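Local coordinates for protein TqaL (Neurospora crassa, PDB 7EEH) that belongs to the cupin-clan 2OG-Fe dioxygenase family and carries a bound iron(III) ion, at residues R75-S86 / D157-R167. The protein carries 1 engineered substitution. Residues are numbered along the deposited sequence; the frame is centred on the assembly and turned at random.
Sequences RSRNGRFCFDFS and DKWVCTLFNLR
Lys-158 NZ is held by Asp-157 OD1, which it approaches at 2.8 Å from above the carboxylate plane, and, more loosely, by Asp-84 OD1 across the strand pair, in a long salt bridge of 3.7 Å. Asp-84 OD2 also pairs with Arg-91, and OD1 accepts Ser-86 N in an Asx turn. These charges sit at one end of two neighbouring antiparallel strands in the main sheet of a cupin-type double-stranded beta-helix fold. Five hydrogen-bonded pairs, from Arg-75 with Arg-167 to Phe-83 with Trp-159, zip the backbones together; Phe-81 N to Cys-161 O and Cys-161 N to Phe-81 O are both 2.7 Å, the second nearly straight at 176°. On the face with Phe-81 and Leu-163, Phe-81 CE1 reaches Leu-163 CB at 3.9 Å, at the ring edge, and helix 128-141 packs against both residues. Further along this face Cys-161 CB touches Phe-83 CE2 at 3.8 Å. Phe-85 CE2 comes to Trp-159 NE1 of the five-membered ring, rim to rim, the planes steeply inclined and neither over the other's face. The opposite face carries Asn-78 and Phe-164, pointing the same way. Asn-78 CG stands between its backbone N and carbonyl carbon (chi1 68°), which brings the amide alongside the ring, their planes 29° apart, while Asn-78 CB rides over the Phe-164 face, 3.7 Å from the ring centroid in a CH-pi contact.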
loop_
_atom_site.group_PDB
_atom_site.type_symbol
_atom_site.label_atom_id
_atom_site.label_comp_id
_atom_site.label_asym_id
_atom_site.label_seq_id
_atom_site.Cartn_x
_atom_site.Cartn_y
_atom_site.Cartn_z
ATOM N N ARG B 75 -25.742 -21.856 -23.608
ATOM C CA ARG B 75 -26.008 -22.615 -22.395
ATOM C C ARG B 75 -25.956 -21.643 -21.225
ATOM O O ARG B 75 -25.130 -20.727 -21.211
ATOM C CB ARG B 75 -24.989 -23.748 -22.217
ATOM C CG ARG B 75 -25.115 -24.864 -23.268
ATOM C CD ARG B 75 -23.775 -25.262 -23.855
ATOM N NE ARG B 75 -23.913 -26.003 -25.111
ATOM C CZ ARG B 75 -22.894 -26.569 -25.754
ATOM N NH1 ARG B 75 -21.659 -26.479 -25.261
ATOM N NH2 ARG B 75 -23.104 -27.218 -26.893
ATOM N N SER B 76 -26.839 -21.825 -20.250
ATOM C CA SER B 76 -26.986 -20.772 -19.255
ATOM C C SER B 76 -27.638 -21.310 -17.993
ATOM O O SER B 76 -28.303 -22.352 -18.004
ATOM C CB SER B 76 -27.805 -19.615 -19.819
ATOM O OG SER B 76 -29.164 -19.742 -19.448
ATOM N N ARG B 77 -27.387 -20.595 -16.892
ATOM C CA ARG B 77 -28.160 -20.662 -15.657
ATOM C C ARG B 77 -28.350 -19.237 -15.159
ATOM O O ARG B 77 -27.526 -18.366 -15.438
ATOM C CB ARG B 77 -27.478 -21.496 -14.561
ATOM C CG ARG B 77 -27.348 -22.982 -14.907
ATOM C CD ARG B 77 -26.886 -23.853 -13.754
ATOM N NE ARG B 77 -26.951 -25.260 -14.171
ATOM C CZ ARG B 77 -28.047 -26.014 -14.064
ATOM N NH1 ARG B 77 -29.158 -25.518 -13.528
ATOM N NH2 ARG B 77 -28.035 -27.270 -14.494
ATOM N N ASN B 78 -29.432 -18.989 -14.428
ATOM C CA ASN B 78 -29.621 -17.656 -13.873
ATOM C C ASN B 78 -30.218 -17.729 -12.479
ATOM O O ASN B 78 -30.763 -18.753 -12.053
ATOM C CB ASN B 78 -30.499 -16.781 -14.767
ATOM C CG ASN B 78 -31.926 -17.253 -14.803
ATOM O OD1 ASN B 78 -32.755 -16.796 -14.023
ATOM N ND2 ASN B 78 -32.220 -18.179 -15.703
ATOM N N GLY B 79 -30.094 -16.612 -11.771
ATOM C CA GLY B 79 -30.641 -16.478 -10.436
ATOM C C GLY B 79 -30.824 -15.020 -10.094
ATOM O O GLY B 79 -30.083 -14.153 -10.574
ATOM N N ARG B 80 -31.836 -14.744 -9.271
ATOM C CA ARG B 80 -32.118 -13.402 -8.788
ATOM C C ARG B 80 -31.504 -13.245 -7.409
ATOM O O ARG B 80 -31.670 -14.118 -6.549
ATOM C CB ARG B 80 -33.621 -13.130 -8.711
ATOM C CG ARG B 80 -34.345 -13.065 -10.044
ATOM C CD ARG B 80 -35.864 -13.118 -9.836
ATOM N NE ARG B 80 -36.349 -11.952 -9.127
ATOM C CZ ARG B 80 -36.936 -11.954 -7.934
ATOM N NH1 ARG B 80 -37.165 -13.077 -7.262
ATOM N NH2 ARG B 80 -37.304 -10.799 -7.419
ATOM N N PHE B 81 -30.809 -12.130 -7.203
ATOM C CA PHE B 81 -30.261 -11.773 -5.907
ATOM C C PHE B 81 -30.785 -10.404 -5.513
ATOM O O PHE B 81 -31.255 -9.636 -6.349
ATOM C CB PHE B 81 -28.733 -11.773 -5.911
ATOM C CG PHE B 81 -28.132 -13.103 -6.259
ATOM C CD1 PHE B 81 -27.953 -13.469 -7.584
ATOM C CD2 PHE B 81 -27.751 -13.986 -5.264
ATOM C CE1 PHE B 81 -27.403 -14.702 -7.912
ATOM C CE2 PHE B 81 -27.203 -15.224 -5.582
ATOM C CZ PHE B 81 -27.031 -15.580 -6.908
ATOM N N CYS B 82 -30.722 -10.124 -4.219
ATOM C CA CYS B 82 -31.132 -8.850 -3.652
ATOM C C CYS B 82 -29.939 -8.220 -2.946
ATOM O O CYS B 82 -29.355 -8.825 -2.042
ATOM C CB CYS B 82 -32.290 -9.031 -2.667
ATOM S SG CYS B 82 -32.683 -7.511 -1.764
ATOM N N PHE B 83 -29.558 -7.025 -3.376
ATOM C CA PHE B 83 -28.681 -6.184 -2.571
ATOM C C PHE B 83 -29.566 -5.464 -1.556
ATOM O O PHE B 83 -30.357 -4.593 -1.924
ATOM C CB PHE B 83 -27.916 -5.201 -3.452
ATOM C CG PHE B 83 -26.800 -5.825 -4.261
ATOM C CD1 PHE B 83 -25.652 -6.287 -3.647
ATOM C CD2 PHE B 83 -26.895 -5.912 -5.641
ATOM C CE1 PHE B 83 -24.616 -6.829 -4.397
ATOM C CE2 PHE B 83 -25.871 -6.456 -6.396
ATOM C CZ PHE B 83 -24.730 -6.920 -5.771
ATOM N N ASP B 84 -29.472 -5.855 -0.288
ATOM C CA ASP B 84 -30.318 -5.328 0.778
ATOM C C ASP B 84 -29.477 -4.374 1.618
ATOM O O ASP B 84 -28.600 -4.810 2.375
ATOM C CB ASP B 84 -30.880 -6.466 1.632
ATOM C CG ASP B 84 -31.960 -6.001 2.596
ATOM O OD1 ASP B 84 -31.922 -4.828 3.015
ATOM O OD2 ASP B 84 -32.852 -6.815 2.926
ATOM N N PHE B 85 -29.741 -3.085 1.496
ATOM C CA PHE B 85 -28.922 -2.104 2.190
ATOM C C PHE B 85 -29.478 -1.723 3.556
ATOM O O PHE B 85 -28.912 -0.847 4.214
ATOM C CB PHE B 85 -28.718 -0.882 1.303
ATOM C CG PHE B 85 -27.656 -1.093 0.269
ATOM C CD1 PHE B 85 -26.323 -1.157 0.641
ATOM C CD2 PHE B 85 -27.987 -1.296 -1.056
ATOM C CE1 PHE B 85 -25.338 -1.380 -0.300
ATOM C CE2 PHE B 85 -27.004 -1.529 -2.003
ATOM C CZ PHE B 85 -25.683 -1.565 -1.625
ATOM N N SER B 86 -30.549 -2.377 4.004
ATOM C CA SER B 86 -30.960 -2.312 5.401
ATOM C C SER B 86 -30.267 -3.388 6.222
ATOM O O SER B 86 -29.713 -3.106 7.283
ATOM C CB SER B 86 -32.476 -2.466 5.527
ATOM O OG SER B 86 -33.136 -1.546 4.691
ATOM N N ASP B 157 -34.609 0.600 -0.439
ATOM C CA ASP B 157 -33.301 0.236 0.082
ATOM C C ASP B 157 -32.814 -1.116 -0.443
ATOM O O ASP B 157 -31.826 -1.653 0.072
ATOM C CB ASP B 157 -33.340 0.210 1.609
ATOM C CG ASP B 157 -34.414 -0.728 2.151
ATOM O OD1 ASP B 157 -35.073 -1.450 1.369
ATOM O OD2 ASP B 157 -34.604 -0.749 3.383
ATOM N N LYS B 158 -33.499 -1.683 -1.429
ATOM C CA LYS B 158 -33.196 -2.994 -1.984
ATOM C C LYS B 158 -32.992 -2.870 -3.485
ATOM O O LYS B 158 -33.713 -2.123 -4.151
ATOM C CB LYS B 158 -34.334 -3.997 -1.724
ATOM C CG LYS B 158 -34.427 -4.512 -0.297
ATOM C CD LYS B 158 -35.868 -4.845 0.084
ATOM C CE LYS B 158 -36.020 -5.083 1.592
ATOM N NZ LYS B 158 -35.435 -3.972 2.425
ATOM N N TRP B 159 -32.009 -3.597 -4.016
ATOM C CA TRP B 159 -31.840 -3.746 -5.452
ATOM C C TRP B 159 -32.089 -5.197 -5.838
ATOM O O TRP B 159 -31.815 -6.112 -5.063
ATOM C CB TRP B 159 -30.430 -3.373 -5.935
ATOM C CG TRP B 159 -29.873 -2.024 -5.560
ATOM C CD1 TRP B 159 -29.460 -1.629 -4.332
ATOM C CD2 TRP B 159 -29.604 -0.928 -6.448
ATOM N NE1 TRP B 159 -28.979 -0.343 -4.381
ATOM C CE2 TRP B 159 -29.058 0.112 -5.668
ATOM C CE3 TRP B 159 -29.796 -0.717 -7.822
ATOM C CZ2 TRP B 159 -28.695 1.340 -6.206
ATOM C CZ3 TRP B 159 -29.430 0.507 -8.365
ATOM C CH2 TRP B 159 -28.894 1.525 -7.552
ATOM N N VAL B 160 -32.588 -5.392 -7.049
ATOM C CA VAL B 160 -32.699 -6.711 -7.658
ATOM C C VAL B 160 -31.511 -6.882 -8.584
ATOM O O VAL B 160 -31.270 -6.032 -9.448
ATOM C CB VAL B 160 -34.009 -6.868 -8.448
ATOM C CG1 VAL B 160 -34.105 -8.288 -9.033
ATOM C CG2 VAL B 160 -35.198 -6.538 -7.579
ATOM N N CYS B 161 -30.775 -7.973 -8.413
ATOM C CA CYS B 161 -29.657 -8.292 -9.288
ATOM C C CYS B 161 -29.964 -9.622 -9.960
ATOM O O CYS B 161 -29.987 -10.669 -9.295
ATOM C CB CYS B 161 -28.347 -8.358 -8.514
ATOM S SG CYS B 161 -26.955 -8.914 -9.541
ATOM N N THR B 162 -30.227 -9.582 -11.262
ATOM C CA THR B 162 -30.421 -10.798 -12.034
ATOM C C THR B 162 -29.078 -11.210 -12.627
ATOM O O THR B 162 -28.475 -10.456 -13.396
ATOM C CB THR B 162 -31.464 -10.613 -13.139
ATOM O OG1 THR B 162 -32.624 -9.992 -12.590
ATOM C CG2 THR B 162 -31.874 -11.971 -13.694
ATOM N N LEU B 163 -28.608 -12.392 -12.249
ATOM C CA LEU B 163 -27.296 -12.890 -12.638
ATOM C C LEU B 163 -27.435 -14.062 -13.603
ATOM O O LEU B 163 -28.091 -15.053 -13.278
ATOM C CB LEU B 163 -26.491 -13.307 -11.407
ATOM C CG LEU B 163 -25.140 -13.710 -12.010
ATOM C CD1 LEU B 163 -24.044 -12.724 -11.837
ATOM C CD2 LEU B 163 -24.745 -15.148 -11.635
ATOM N N PHE B 164 -26.806 -13.953 -14.773
ATOM C CA PHE B 164 -26.710 -15.048 -15.732
ATOM C C PHE B 164 -25.274 -15.547 -15.823
ATOM O O PHE B 164 -24.344 -14.756 -16.031
ATOM C CB PHE B 164 -27.165 -14.626 -17.129
ATOM C CG PHE B 164 -28.643 -14.451 -17.260
ATOM C CD1 PHE B 164 -29.259 -13.321 -16.769
ATOM C CD2 PHE B 164 -29.417 -15.415 -17.893
ATOM C CE1 PHE B 164 -30.629 -13.148 -16.894
ATOM C CE2 PHE B 164 -30.785 -15.249 -18.018
ATOM C CZ PHE B 164 -31.389 -14.114 -17.517
ATOM N N ASN B 165 -25.103 -16.854 -15.716
ATOM C CA ASN B 165 -23.846 -17.512 -16.051
ATOM C C ASN B 165 -24.062 -18.119 -17.436
ATOM O O ASN B 165 -24.936 -18.972 -17.609
ATOM C CB ASN B 165 -23.508 -18.556 -14.993
ATOM C CG ASN B 165 -22.174 -19.222 -15.218
ATOM O OD1 ASN B 165 -21.443 -18.921 -16.172
ATOM N ND2 ASN B 165 -21.832 -20.117 -14.320
ATOM N N LEU B 166 -23.321 -17.637 -18.431
ATOM C CA LEU B 166 -23.688 -17.836 -19.831
ATOM C C LEU B 166 -22.489 -18.309 -20.640
ATOM O O LEU B 166 -21.440 -17.656 -20.647
ATOM C CB LEU B 166 -24.252 -16.526 -20.433
ATOM C CG LEU B 166 -24.407 -16.446 -21.956
ATOM C CD1 LEU B 166 -25.444 -17.436 -22.433
ATOM C CD2 LEU B 166 -24.781 -15.053 -22.408
ATOM N N ARG B 167 -22.650 -19.434 -21.335
ATOM C CA ARG B 167 -21.671 -19.895 -22.313
ATOM C C ARG B 167 -22.293 -19.760 -23.697
ATOM O O ARG B 167 -23.316 -20.395 -23.985
ATOM C CB ARG B 167 -21.249 -21.343 -22.039
ATOM C CG ARG B 167 -20.608 -22.034 -23.238
ATOM C CD ARG B 167 -19.982 -23.368 -22.855
ATOM N NE ARG B 167 -18.905 -23.211 -21.879
ATOM C CZ ARG B 167 -18.322 -24.217 -21.238
ATOM N NH1 ARG B 167 -18.700 -25.475 -21.478
ATOM N NH2 ARG B 167 -17.362 -23.969 -20.353
#